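Local atomic coordinates of nucleoprotein (Sendai virus, PDB entry 6M7D), a protein that coats the viral RNA genome as a helical nucleocapsid, one protein per six nucleotides, and presents it as template for transcription and replication. Residues L167-V172 / G203-A208; V174-V179 / Q255-Y260. All blocks are in the same frame, centred on the assembly; numbering follows the deposited sequence.

Both contacts start on helix 163-181, contact 1 on its first half and contact 2 further along. From the N terminus the chain passes residues 167-172, then 174-179, traverses helix 188-202 and, in the loop behind it, reaches 203-208, which comes back to 167-172; contact 1 so closes a loop of 30 intervening residues, mostly helical. The chain continues through helices 213-225 and 227-239 to helix 249-261, where 255-260 docks on 174-179 and contact 2 closes a loop of 75 residues. The segments alternate, so the two closures cross. Together they tie the loop after helix 188-202 and, farther on, helix 249-261 to one shared helix, 163-181, with RNA beside contact 2.

Contact 1. Residues L167-V172 / G203-A208; sequences LGAIIV and GTVKGA
Helix residues 167-172 lie against the irregular chain 203-208, and the backbones come closest at Ala169 and Val205, whose CA atoms are 4.6 Å apart. A side chain as small as alanine's is what lets them come so near: the single methyl, Ala169 CB, lies along the flank of the loop, 3.5 Å from the carbonyl O of Thr204 and 3.9 Å from CA of Val205. Val205 uses both branches. CG1, anti to its backbone N (chi1 -171°), meets Ala169 CB, while Val205 CG2, on the side of the backbone N, rests on the backbone of Ala169, 4.1 Å from its O, and also reaches CG1 of Val172. Thr204 adds its methyl, CG2, which faces CG2 of Val172, so its apolar branch is turned to the helix and its hydroxyl lies on the farther side. Phe199 of helix 188-202 touches Val172, Thr204 and Val205, completing an apolar cluster in which the two valines offer both methyls and Thr204 one.

The loop can turn here because Gly203 takes a positive phi (102°), where a CB would strike the preceding carbonyl O. Lys206 then folds back over the turn, and its NZ donates to Gly203 O at 2.6 Å, in the carbonyl plane and on a lone pair, with a C=O...N angle of 142°. The same lysine makes a cation-pi contact with Tyr161. This is plain helix-to-loop packing in the globular core, probably the Ncore region: the connection leaving helix 188-202 is laid back against the first half of helix 163-181.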
ATOM      1  N   LEU A 167      -0.151  20.469   5.195  1.00  7.71           N
ATOM      2  CA  LEU A 167       0.913  19.534   4.866  1.00  7.71           C
ATOM      3  C   LEU A 167       0.467  18.097   5.083  1.00  7.71           C
ATOM      4  O   LEU A 167       0.809  17.209   4.296  1.00  7.71           O
ATOM      5  CB  LEU A 167       2.148  19.848   5.702  1.00  7.71           C
ATOM      6  CG  LEU A 167       3.399  19.039   5.389  1.00  7.71           C
ATOM      7  CD1 LEU A 167       4.028  19.507   4.097  1.00  7.71           C
ATOM      8  CD2 LEU A 167       4.370  19.136   6.533  1.00  7.71           C
ATOM      9  N   GLY A 168      -0.304  17.846   6.141  1.00  6.52           N
ATOM     10  CA  GLY A 168      -0.824  16.515   6.364  1.00  6.52           C
ATOM     11  C   GLY A 168      -1.785  16.082   5.282  1.00  6.52           C
ATOM     12  O   GLY A 168      -1.782  14.924   4.877  1.00  6.52           O
ATOM     13  N   ALA A 169      -2.619  17.002   4.799  1.00  6.32           N
ATOM     14  CA  ALA A 169      -3.478  16.685   3.664  1.00  6.32           C
ATOM     15  C   ALA A 169      -2.655  16.213   2.475  1.00  6.32           C
ATOM     16  O   ALA A 169      -2.903  15.137   1.915  1.00  6.32           O
ATOM     17  CB  ALA A 169      -4.316  17.903   3.284  1.00  6.32           C
ATOM     18  N   ILE A 170      -1.640  16.994   2.103  1.00  5.77           N
ATOM     19  CA  ILE A 170      -0.837  16.660   0.925  1.00  5.77           C
ATOM     20  C   ILE A 170      -0.125  15.321   1.114  1.00  5.77           C
ATOM     21  O   ILE A 170      -0.141  14.449   0.233  1.00  5.77           O
ATOM     22  CB  ILE A 170       0.162  17.790   0.624  1.00  5.77           C
ATOM     23  CG1 ILE A 170      -0.579  19.105   0.401  1.00  5.77           C
ATOM     24  CG2 ILE A 170       0.997  17.453  -0.586  1.00  5.77           C
ATOM     25  CD1 ILE A 170       0.334  20.283   0.206  1.00  5.77           C
ATOM     26  N   ILE A 171       0.506  15.134   2.270  1.00  4.98           N
ATOM     27  CA  ILE A 171       1.304  13.935   2.493  1.00  4.98           C
ATOM     28  C   ILE A 171       0.414  12.705   2.607  1.00  4.98           C
ATOM     29  O   ILE A 171       0.735  11.636   2.071  1.00  4.98           O
ATOM     30  CB  ILE A 171       2.190  14.134   3.730  1.00  4.98           C
ATOM     31  CG1 ILE A 171       3.230  15.210   3.436  1.00  4.98           C
ATOM     32  CG2 ILE A 171       2.856  12.842   4.129  1.00  4.98           C
ATOM     33  CD1 ILE A 171       4.051  15.589   4.608  1.00  4.98           C
ATOM     34  N   VAL A 172      -0.717  12.835   3.300  1.00  4.52           N
ATOM     35  CA  VAL A 172      -1.687  11.755   3.382  1.00  4.52           C
ATOM     36  C   VAL A 172      -2.142  11.349   1.995  1.00  4.52           C
ATOM     37  O   VAL A 172      -2.349  10.166   1.720  1.00  4.52           O
ATOM     38  CB  VAL A 172      -2.869  12.186   4.267  1.00  4.52           C
ATOM     39  CG1 VAL A 172      -4.139  11.462   3.884  1.00  4.52           C
ATOM     40  CG2 VAL A 172      -2.545  11.912   5.692  1.00  4.52           C
ATOM     41  N   GLY A 203     -12.154  15.221   7.327  1.00  8.22           N
ATOM     42  CA  GLY A 203     -11.705  16.624   7.330  1.00  8.22           C
ATOM     43  C   GLY A 203     -10.195  16.719   7.244  1.00  8.22           C
ATOM     44  O   GLY A 203      -9.678  17.850   7.231  1.00  8.22           O
ATOM     45  N   THR A 204      -9.507  15.573   7.187  1.00  7.36           N
ATOM     46  CA  THR A 204      -8.058  15.607   7.047  1.00  7.36           C
ATOM     47  C   THR A 204      -7.646  16.320   5.768  1.00  7.36           C
ATOM     48  O   THR A 204      -6.708  17.124   5.768  1.00  7.36           O
ATOM     49  CB  THR A 204      -7.509  14.182   7.069  1.00  7.36           C
ATOM     50  OG1 THR A 204      -7.590  13.669   8.400  1.00  7.36           O
ATOM     51  CG2 THR A 204      -6.067  14.143   6.601  1.00  7.36           C
ATOM     52  N   VAL A 205      -8.340  16.044   4.672  1.00  7.65           N
ATOM     53  CA  VAL A 205      -8.057  16.647   3.380  1.00  7.65           C
ATOM     54  C   VAL A 205      -9.208  17.581   3.052  1.00  7.65           C
ATOM     55  O   VAL A 205     -10.356  17.143   2.926  1.00  7.65           O
ATOM     56  CB  VAL A 205      -7.870  15.584   2.288  1.00  7.65           C
ATOM     57  CG1 VAL A 205      -7.362  16.216   1.018  1.00  7.65           C
ATOM     58  CG2 VAL A 205      -6.912  14.520   2.757  1.00  7.65           C
ATOM     59  N   LYS A 206      -8.909  18.868   2.934  1.00 11.16           N
ATOM     60  CA  LYS A 206      -9.910  19.840   2.534  1.00 11.16           C
ATOM     61  C   LYS A 206      -9.964  19.937   1.015  1.00 11.16           C
ATOM     62  O   LYS A 206      -9.084  19.453   0.307  1.00 11.16           O
ATOM     63  CB  LYS A 206      -9.616  21.202   3.152  1.00 11.16           C
ATOM     64  CG  LYS A 206     -10.416  21.492   4.396  1.00 11.16           C
ATOM     65  CD  LYS A 206      -9.891  20.709   5.572  1.00 11.16           C
ATOM     66  CE  LYS A 206     -10.689  21.002   6.818  1.00 11.16           C
ATOM     67  NZ  LYS A 206     -10.107  20.316   7.994  1.00 11.16           N
ATOM     68  N   GLY A 207     -11.016  20.585   0.517  1.00  9.14           N
ATOM     69  CA  GLY A 207     -11.265  20.587  -0.914  1.00  9.14           C
ATOM     70  C   GLY A 207     -10.196  21.289  -1.726  1.00  9.14           C
ATOM     71  O   GLY A 207     -10.033  21.008  -2.914  1.00  9.14           O
ATOM     72  N   ALA A 208      -9.449  22.201  -1.103  1.00 10.33           N
ATOM     73  CA  ALA A 208      -8.475  22.982  -1.854  1.00 10.33           C
ATOM     74  C   ALA A 208      -7.190  22.208  -2.104  1.00 10.33           C
ATOM     75  O   ALA A 208      -6.424  22.563  -3.005  1.00 10.33           O
ATOM     76  CB  ALA A 208      -8.169  24.284  -1.121  1.00 10.33           C
TER

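Contact 2. Residues V174-V179 / Q255-Y260; sequences VWIVLV and QIVGNY. With nucleotides of chain B.
Parallel helix packing by a knob-into-hole fit joins 174-179 to 255-260 in the helical part of the chain around helix 163-181; the axes are 8.9 Å apart and only 8° from parallel. The knob is Val257. Its hole is a diamond of four residues of helix 163-181, Val172, Trp175, Ile176 and Val179, and a compact, branched valine fills it well. CG1, anti to the backbone N (chi1 172°), enters between Trp175 and Val179 CG2. Val257 CG2 meets Ile176 CG1 at 3.7 Å, the two side chains crossing at about a right angle, and also approaches the Val172 carbonyl. Trp175 lines the hole with its CB and its backbone carbonyl, while its side chain fills the groove between helix 227-239 (Met233, Thr236, Leu237) and Ile254 and Ile261 of helix 249-261.

One turn on, Val179 CG1 lies alongside Tyr260 CB at 4.1 Å, the two side chains pointing the same way. Beyond CB the tyrosine leads out of the core to the RNA it binds. Asn259 ND2 stands over the centre of one ring face, and Arg195, another RNA-binding residue, makes a cation-pi contact. The uracil of U6 of chain B approaches the ring at its edge, with N3 3.6 Å from Tyr260 CD1.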
ATOM      1  N   VAL A 174      -0.371  11.619  -0.805  1.00  4.36           N
ATOM      2  CA  VAL A 174       0.722  10.861  -1.416  1.00  4.36           C
ATOM      3  C   VAL A 174       0.685   9.408  -0.951  1.00  4.36           C
ATOM      4  O   VAL A 174       0.836   8.466  -1.744  1.00  4.36           O
ATOM      5  CB  VAL A 174       2.069  11.533  -1.101  1.00  4.36           C
ATOM      6  CG1 VAL A 174       3.216  10.705  -1.633  1.00  4.36           C
ATOM      7  CG2 VAL A 174       2.106  12.925  -1.684  1.00  4.36           C
ATOM      8  N   TRP A 175       0.445   9.201   0.339  1.00  3.82           N
ATOM      9  CA  TRP A 175       0.339   7.839   0.852  1.00  3.82           C
ATOM     10  C   TRP A 175      -0.873   7.109   0.273  1.00  3.82           C
ATOM     11  O   TRP A 175      -0.809   5.908  -0.033  1.00  3.82           O
ATOM     12  CB  TRP A 175       0.284   7.879   2.372  1.00  3.82           C
ATOM     13  CG  TRP A 175       1.589   8.202   2.994  1.00  3.82           C
ATOM     14  CD1 TRP A 175       2.151   9.430   3.123  1.00  3.82           C
ATOM     15  CD2 TRP A 175       2.506   7.281   3.572  1.00  3.82           C
ATOM     16  NE1 TRP A 175       3.360   9.335   3.748  1.00  3.82           N
ATOM     17  CE2 TRP A 175       3.604   8.023   4.034  1.00  3.82           C
ATOM     18  CE3 TRP A 175       2.506   5.899   3.747  1.00  3.82           C
ATOM     19  CZ2 TRP A 175       4.682   7.433   4.657  1.00  3.82           C
ATOM     20  CZ3 TRP A 175       3.579   5.320   4.362  1.00  3.82           C
ATOM     21  CH2 TRP A 175       4.648   6.083   4.817  1.00  3.82           C
ATOM     22  N   ILE A 176      -1.991   7.815   0.122  1.00  3.59           N
ATOM     23  CA  ILE A 176      -3.174   7.212  -0.478  1.00  3.59           C
ATOM     24  C   ILE A 176      -2.875   6.779  -1.901  1.00  3.59           C
ATOM     25  O   ILE A 176      -3.380   5.754  -2.375  1.00  3.59           O
ATOM     26  CB  ILE A 176      -4.365   8.185  -0.419  1.00  3.59           C
ATOM     27  CG1 ILE A 176      -4.799   8.410   1.019  1.00  3.59           C
ATOM     28  CG2 ILE A 176      -5.536   7.633  -1.176  1.00  3.59           C
ATOM     29  CD1 ILE A 176      -5.749   9.544   1.177  1.00  3.59           C
ATOM     30  N   VAL A 177      -2.051   7.549  -2.610  1.00  3.82           N
ATOM     31  CA  VAL A 177      -1.585   7.100  -3.916  1.00  3.82           C
ATOM     32  C   VAL A 177      -0.848   5.779  -3.778  1.00  3.82           C
ATOM     33  O   VAL A 177      -1.130   4.819  -4.503  1.00  3.82           O
ATOM     34  CB  VAL A 177      -0.702   8.166  -4.583  1.00  3.82           C
ATOM     35  CG1 VAL A 177      -0.057   7.591  -5.816  1.00  3.82           C
ATOM     36  CG2 VAL A 177      -1.517   9.384  -4.937  1.00  3.82           C
ATOM     37  N   LEU A 178       0.082   5.698  -2.824  1.00  3.30           N
ATOM     38  CA  LEU A 178       0.823   4.451  -2.633  1.00  3.30           C
ATOM     39  C   LEU A 178      -0.097   3.260  -2.403  1.00  3.30           C
ATOM     40  O   LEU A 178       0.278   2.124  -2.706  1.00  3.30           O
ATOM     41  CB  LEU A 178       1.806   4.570  -1.467  1.00  3.30           C
ATOM     42  CG  LEU A 178       2.655   3.312  -1.243  1.00  3.30           C
ATOM     43  CD1 LEU A 178       3.551   3.074  -2.431  1.00  3.30           C
ATOM     44  CD2 LEU A 178       3.464   3.360   0.027  1.00  3.30           C
ATOM     45  N   VAL A 179      -1.292   3.492  -1.858  1.00  2.87           N
ATOM     46  CA  VAL A 179      -2.196   2.375  -1.561  1.00  2.87           C
ATOM     47  C   VAL A 179      -2.377   1.465  -2.775  1.00  2.87           C
ATOM     48  O   VAL A 179      -2.410   0.236  -2.643  1.00  2.87           O
ATOM     49  CB  VAL A 179      -3.555   2.881  -1.043  1.00  2.87           C
ATOM     50  CG1 VAL A 179      -4.518   1.724  -0.876  1.00  2.87           C
ATOM     51  CG2 VAL A 179      -3.393   3.577   0.263  1.00  2.87           C
ATOM     52  N   GLN A 255      -0.618   5.954   9.371  1.00  4.04           N
ATOM     53  CA  GLN A 255      -0.866   4.595   9.833  1.00  4.04           C
ATOM     54  C   GLN A 255      -2.202   4.067   9.336  1.00  4.04           C
ATOM     55  O   GLN A 255      -2.328   2.874   9.058  1.00  4.04           O
ATOM     56  CB  GLN A 255      -0.809   4.536  11.353  1.00  4.04           C
ATOM     57  CG  GLN A 255       0.580   4.625  11.913  1.00  4.04           C
ATOM     58  CD  GLN A 255       1.442   3.450  11.524  1.00  4.04           C
ATOM     59  OE1 GLN A 255       1.177   2.320  11.912  1.00  4.04           O
ATOM     60  NE2 GLN A 255       2.489   3.715  10.764  1.00  4.04           N
ATOM     61  N   ILE A 256      -3.204   4.932   9.218  1.00  2.82           N
ATOM     62  CA  ILE A 256      -4.470   4.534   8.604  1.00  2.82           C
ATOM     63  C   ILE A 256      -4.249   4.108   7.153  1.00  2.82           C
ATOM     64  O   ILE A 256      -4.638   3.007   6.726  1.00  2.82           O
ATOM     65  CB  ILE A 256      -5.482   5.688   8.713  1.00  2.82           C
ATOM     66  CG1 ILE A 256      -5.831   5.942  10.177  1.00  2.82           C
ATOM     67  CG2 ILE A 256      -6.721   5.406   7.901  1.00  2.82           C
ATOM     68  CD1 ILE A 256      -6.445   7.277  10.437  1.00  2.82           C
ATOM     69  N   VAL A 257      -3.607   4.977   6.376  1.00  2.27           N
ATOM     70  CA  VAL A 257      -3.327   4.672   4.979  1.00  2.27           C
ATOM     71  C   VAL A 257      -2.484   3.409   4.864  1.00  2.27           C
ATOM     72  O   VAL A 257      -2.661   2.615   3.939  1.00  2.27           O
ATOM     73  CB  VAL A 257      -2.645   5.870   4.299  1.00  2.27           C
ATOM     74  CG1 VAL A 257      -2.188   5.484   2.934  1.00  2.27           C
ATOM     75  CG2 VAL A 257      -3.592   7.033   4.206  1.00  2.27           C
ATOM     76  N   GLY A 258      -1.557   3.199   5.794  1.00  1.77           N
ATOM     77  CA  GLY A 258      -0.715   2.023   5.733  1.00  1.77           C
ATOM     78  C   GLY A 258      -1.445   0.756   6.101  1.00  1.77           C
ATOM     79  O   GLY A 258      -1.123  -0.317   5.592  1.00  1.77           O
ATOM     80  N   ASN A 259      -2.413   0.853   7.006  1.00  1.64           N
ATOM     81  CA  ASN A 259      -3.350  -0.238   7.218  1.00  1.64           C
ATOM     82  C   ASN A 259      -4.072  -0.580   5.928  1.00  1.64           C
ATOM     83  O   ASN A 259      -4.445  -1.736   5.708  1.00  1.64           O
ATOM     84  CB  ASN A 259      -4.323   0.150   8.335  1.00  1.64           C
ATOM     85  CG  ASN A 259      -5.585  -0.680   8.343  1.00  1.64           C
ATOM     86  OD1 ASN A 259      -5.602  -1.802   8.848  1.00  1.64           O
ATOM     87  ND2 ASN A 259      -6.663  -0.123   7.804  1.00  1.64           N
ATOM     88  N   TYR A 260      -4.268   0.409   5.058  1.00  1.92           N
ATOM     89  CA  TYR A 260      -4.783   0.101   3.721  1.00  1.92           C
ATOM     90  C   TYR A 260      -3.712  -0.436   2.775  1.00  1.92           C
ATOM     91  O   TYR A 260      -4.036  -1.164   1.835  1.00  1.92           O
ATOM     92  CB  TYR A 260      -5.427   1.330   3.097  1.00  1.92           C
ATOM     93  CG  TYR A 260      -6.746   1.674   3.707  1.00  1.92           C
ATOM     94  CD1 TYR A 260      -7.855   0.883   3.495  1.00  1.92           C
ATOM     95  CD2 TYR A 260      -6.880   2.787   4.510  1.00  1.92           C
ATOM     96  CE1 TYR A 260      -9.057   1.196   4.059  1.00  1.92           C
ATOM     97  CE2 TYR A 260      -8.076   3.102   5.079  1.00  1.92           C
ATOM     98  CZ  TYR A 260      -9.161   2.309   4.848  1.00  1.92           C
ATOM     99  OH  TYR A 260     -10.355   2.644   5.417  1.00  1.92           O
TER
ATOM    100  P     U B   6     -14.440  -0.105  -0.045  1.00  0.00           P
ATOM    101  OP1   U B   6     -15.670   0.702  -0.062  1.00  0.00           O
ATOM    102  OP2   U B   6     -13.306   0.296  -0.888  1.00  0.00           O
ATOM    103  O5'   U B   6     -13.929  -0.215   1.452  1.00  0.00           O
ATOM    104  C5'   U B   6     -14.706  -0.855   2.450  1.00  0.00           C
ATOM    105  C4'   U B   6     -13.876  -1.182   3.659  1.00  0.00           C
ATOM    106  O4'   U B   6     -13.015  -2.311   3.371  1.00  0.00           O
ATOM    107  C3'   U B   6     -12.911  -0.107   4.115  1.00  0.00           C
ATOM    108  O3'   U B   6     -13.527   0.959   4.828  1.00  0.00           O
ATOM    109  C2'   U B   6     -11.896  -0.909   4.919  1.00  0.00           C
ATOM    110  O2'   U B   6     -12.412  -1.242   6.196  1.00  0.00           O
ATOM    111  C1'   U B   6     -11.809  -2.193   4.091  1.00  0.00           C
ATOM    112  N1    U B   6     -10.661  -2.168   3.149  1.00  0.00           N
ATOM    113  C2    U B   6      -9.445  -2.637   3.605  1.00  0.00           C
ATOM    114  O2    U B   6      -9.277  -3.080   4.716  1.00  0.00           O
ATOM    115  N3    U B   6      -8.408  -2.578   2.728  1.00  0.00           N
ATOM    116  C4    U B   6      -8.454  -2.095   1.450  1.00  0.00           C
ATOM    117  O4    U B   6      -7.430  -2.108   0.779  1.00  0.00           O
ATOM    118  C5    U B   6      -9.739  -1.622   1.042  1.00  0.00           C
ATOM    119  C6    U B   6     -10.766  -1.672   1.880  1.00  0.00           C
TER